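Local coordinates for leucyl-trna synthetase (Plasmodium falciparum, PDB 5FOC), which probably attaches leucine to its cognate tRNA as a class I aminoacyl-tRNA synthetase, the chain here being the editing domain, which probably deacylates mischarged tRNA, at residues K129-Y134 against M350-C355. The protein carries 2 engineered substitutions. Numbering follows the deposited sequence.
Sequences KPETAY and MKTFNC
E131 meets the first turn of helix 352-365 through two side chains, C355 and T352, and the contact is small: 127 Å² buried over both sides. The tight part lies at the root of the glutamate, where C355 SG sits 3.5 Å from E131 CB. The sulfur gets there because it stands anti to its own backbone N (chi1 -175°), reaching off the helix toward the 3-10 turn; C355 is deposited in two conformers, so this closeness is doubtful beyond the one described. Further along the glutamate the fit slackens. T352 turns its methyl to E131, and the two side chains run nearly perpendicular, with T352 CG2 4.1 Å from E131 CG and 3.9 Å from E131 OE2.

The glutamate is bent at chi2 (-74°), which folds its carboxylate back over its own turn. There E131 OE1 forms a salt bridge with R356. That turn has its own lock: K129 O accepts both T132 N and T132 OG1, the hydroxyl bond being 2.7 Å long and lying in the carbonyl plane. M342 and I298 pack against both E131 and T352, M342 and Y347 against C355; all three touching residues are buried. The solvent side belongs to the far face of the helix start, where N354 is exposed.

Within the editing domain, the contact ties the loop between strands 120-127 and 138-141 to the last helix, 352-365. Between the two segments it is van der Waals in character, sulfur against CB, methyl against CG and OE2. The charge of E131 is met one residue further on, and R356 probably favours the ionised carboxylate in this buried setting.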
ATOM      1  N   LYS A 129     -10.573  -4.775   4.852  1.00 22.69           N
ATOM      2  CA  LYS A 129     -11.835  -4.495   4.277  1.00 19.64           C
ATOM      3  C   LYS A 129     -11.696  -4.433   2.743  1.00 18.80           C
ATOM      4  O   LYS A 129     -11.883  -3.342   2.136  1.00 21.90           O
ATOM      5  CB  LYS A 129     -12.386  -3.167   4.793  1.00 23.42           C
ATOM      6  CG  LYS A 129     -12.446  -2.858   6.264  1.00 26.85           C
ATOM      7  CD  LYS A 129     -13.161  -1.499   6.397  1.00 31.82           C
ATOM      8  CE  LYS A 129     -12.931  -0.793   7.711  1.00 33.87           C
ATOM      9  NZ  LYS A 129     -13.790   0.415   7.888  1.00 32.24           N
ATOM     10  N   PRO A 130     -11.353  -5.557   2.097  1.00 19.32           N
ATOM     11  CA  PRO A 130     -11.145  -5.542   0.623  1.00 19.96           C
ATOM     12  C   PRO A 130     -12.331  -5.091  -0.184  1.00 19.99           C
ATOM     13  O   PRO A 130     -12.111  -4.524  -1.278  1.00 23.04           O
ATOM     14  CB  PRO A 130     -10.778  -6.974   0.259  1.00 19.95           C
ATOM     15  CG  PRO A 130     -11.303  -7.793   1.459  1.00 20.43           C
ATOM     16  CD  PRO A 130     -11.162  -6.915   2.656  1.00 20.35           C
ATOM     17  N   GLU A 131     -13.542  -5.254   0.324  1.00 22.59           N
ATOM     18  CA  GLU A 131     -14.785  -4.842  -0.332  1.00 19.13           C
ATOM     19  C   GLU A 131     -14.874  -3.310  -0.555  1.00 19.18           C
ATOM     20  O   GLU A 131     -15.797  -2.854  -1.229  1.00 24.33           O
ATOM     21  CB  GLU A 131     -16.029  -5.374   0.422  1.00 19.70           C
ATOM     22  CG  GLU A 131     -16.297  -4.758   1.796  1.00 21.08           C
ATOM     23  CD  GLU A 131     -15.358  -5.206   2.941  1.00 22.09           C
ATOM     24  OE1 GLU A 131     -14.512  -6.127   2.764  1.00 23.61           O
ATOM     25  OE2 GLU A 131     -15.476  -4.609   4.043  1.00 28.05           O
ATOM     26  N   THR A 132     -14.037  -2.556   0.139  1.00 18.74           N
ATOM     27  CA  THR A 132     -13.990  -1.090   0.038  1.00 19.24           C
ATOM     28  C   THR A 132     -12.966  -0.626  -0.997  1.00 21.04           C
ATOM     29  O   THR A 132     -12.869   0.579  -1.179  1.00 22.03           O
ATOM     30  CB  THR A 132     -13.651  -0.447   1.426  1.00 20.51           C
ATOM     31  OG1 THR A 132     -12.287  -0.706   1.810  1.00 22.54           O
ATOM     32  CG2 THR A 132     -14.661  -0.972   2.549  1.00 22.35           C
ATOM     33  N   ALA A 133     -12.254  -1.521  -1.659  1.00 20.31           N
ATOM     34  CA  ALA A 133     -11.142  -1.119  -2.537  1.00 18.50           C
ATOM     35  C   ALA A 133     -11.614  -0.203  -3.676  1.00 17.98           C
ATOM     36  O   ALA A 133     -10.808   0.656  -4.183  1.00 19.61           O
ATOM     37  CB  ALA A 133     -10.437  -2.312  -3.108  1.00 22.10           C
ATOM     38  N   TYR A 134     -12.846  -0.375  -4.132  1.00 19.06           N
ATOM     39  CA  TYR A 134     -13.337   0.554  -5.251  1.00 18.16           C
ATOM     40  C   TYR A 134     -13.259   2.001  -4.816  1.00 19.49           C
ATOM     41  O   TYR A 134     -13.041   2.896  -5.712  1.00 22.76           O
ATOM     42  CB  TYR A 134     -14.765   0.197  -5.632  1.00 19.58           C
ATOM     43  CG  TYR A 134     -15.462   1.045  -6.661  1.00 19.30           C
ATOM     44  CD1 TYR A 134     -15.117   0.907  -7.991  1.00 21.62           C
ATOM     45  CD2 TYR A 134     -16.507   1.852  -6.324  1.00 20.80           C
ATOM     46  CE1 TYR A 134     -15.794   1.627  -8.982  1.00 20.50           C
ATOM     47  CE2 TYR A 134     -17.192   2.600  -7.296  1.00 22.42           C
ATOM     48  CZ  TYR A 134     -16.825   2.439  -8.610  1.00 21.73           C
ATOM     49  OH  TYR A 134     -17.461   3.135  -9.583  1.00 26.31           O
ATOM     50  N   MET A 350     -25.889  -6.179  -1.769  0.50 26.91           N
ATOM     51  CA  MET A 350     -25.399  -7.366  -1.118  0.50 26.73           C
ATOM     52  C   MET A 350     -24.968  -6.982   0.296  0.50 25.06           C
ATOM     53  O   MET A 350     -24.562  -5.856   0.557  0.50 25.98           O
ATOM     54  CB  MET A 350     -24.217  -7.875  -1.931  0.50 28.82           C
ATOM     55  CG  MET A 350     -23.837  -9.315  -1.713  0.50 35.68           C
ATOM     56  SD  MET A 350     -22.260  -9.604  -2.543  0.50 39.94           S
ATOM     57  CE  MET A 350     -21.709 -10.786  -1.343  0.50 43.76           C
ATOM     58  N   LYS A 351     -25.057  -7.905   1.250  1.00 25.94           N
ATOM     59  CA  LYS A 351     -24.583  -7.560   2.538  1.00 21.81           C
ATOM     60  C   LYS A 351     -23.060  -7.588   2.586  1.00 23.76           C
ATOM     61  O   LYS A 351     -22.427  -8.475   2.017  1.00 26.25           O
ATOM     62  CB  LYS A 351     -25.136  -8.608   3.523  1.00 22.32           C
ATOM     63  CG  LYS A 351     -26.665  -8.531   3.637  1.00 28.85           C
ATOM     64  CD  LYS A 351     -27.162  -7.339   4.454  1.00 30.42           C
ATOM     65  CE  LYS A 351     -27.367  -7.675   5.932  1.00 39.76           C
ATOM     66  NZ  LYS A 351     -26.088  -7.765   6.693  1.00 42.71           N
ATOM     67  N   THR A 352     -22.491  -6.640   3.308  1.00 21.85           N
ATOM     68  CA  THR A 352     -21.055  -6.570   3.500  1.00 20.67           C
ATOM     69  C   THR A 352     -20.502  -7.884   4.055  1.00 20.30           C
ATOM     70  O   THR A 352     -19.426  -8.337   3.695  1.00 23.99           O
ATOM     71  CB  THR A 352     -20.727  -5.384   4.411  1.00 21.37           C
ATOM     72  OG1 THR A 352     -21.282  -4.164   3.853  1.00 24.43           O
ATOM     73  CG2 THR A 352     -19.278  -5.235   4.634  1.00 22.54           C
ATOM     74  N   PHE A 353     -21.278  -8.504   4.934  1.00 24.14           N
ATOM     75  CA  PHE A 353     -20.829  -9.772   5.486  1.00 23.88           C
ATOM     76  C   PHE A 353     -20.464 -10.812   4.426  1.00 24.35           C
ATOM     77  O   PHE A 353     -19.409 -11.459   4.530  1.00 28.40           O
ATOM     78  CB  PHE A 353     -21.915 -10.291   6.393  1.00 20.95           C
ATOM     79  CG  PHE A 353     -21.537 -11.556   7.110  1.00 26.33           C
ATOM     80  CD1 PHE A 353     -20.825 -11.505   8.297  1.00 28.47           C
ATOM     81  CD2 PHE A 353     -21.846 -12.783   6.565  1.00 26.13           C
ATOM     82  CE1 PHE A 353     -20.506 -12.703   8.978  1.00 29.58           C
ATOM     83  CE2 PHE A 353     -21.521 -13.957   7.235  1.00 29.37           C
ATOM     84  CZ  PHE A 353     -20.809 -13.910   8.413  1.00 30.22           C
ATOM     85  N   ASN A 354     -21.312 -10.923   3.390  1.00 24.43           N
ATOM     86  CA  ASN A 354     -21.085 -11.854   2.299  1.00 25.55           C
ATOM     87  C   ASN A 354     -19.983 -11.303   1.332  1.00 23.55           C
ATOM     88  O   ASN A 354     -19.099 -12.048   0.840  1.00 30.80           O
ATOM     89  CB  ASN A 354     -22.422 -12.138   1.570  1.00 25.68           C
ATOM     90  CG  ASN A 354     -23.517 -12.732   2.494  1.00 26.09           C
ATOM     91  OD1 ASN A 354     -24.629 -12.161   2.624  1.00 33.38           O
ATOM     92  ND2 ASN A 354     -23.225 -13.844   3.110  1.00 32.48           N
ATOM     93  N   CYS A 355     -20.024  -9.994   1.085  1.00 22.60           N
ATOM     94  CA  CYS A 355     -19.152  -9.366   0.101  0.50 21.38           C
ATOM     95  C   CYS A 355     -17.673  -9.449   0.461  1.00 24.55           C
ATOM     96  O   CYS A 355     -16.805  -9.576  -0.412  1.00 27.38           O
ATOM     97  CB  CYS A 355     -19.529  -7.907  -0.023  0.50 18.40           C
ATOM     98  SG  CYS A 355     -18.585  -7.094  -1.315  0.50 22.82           S
TER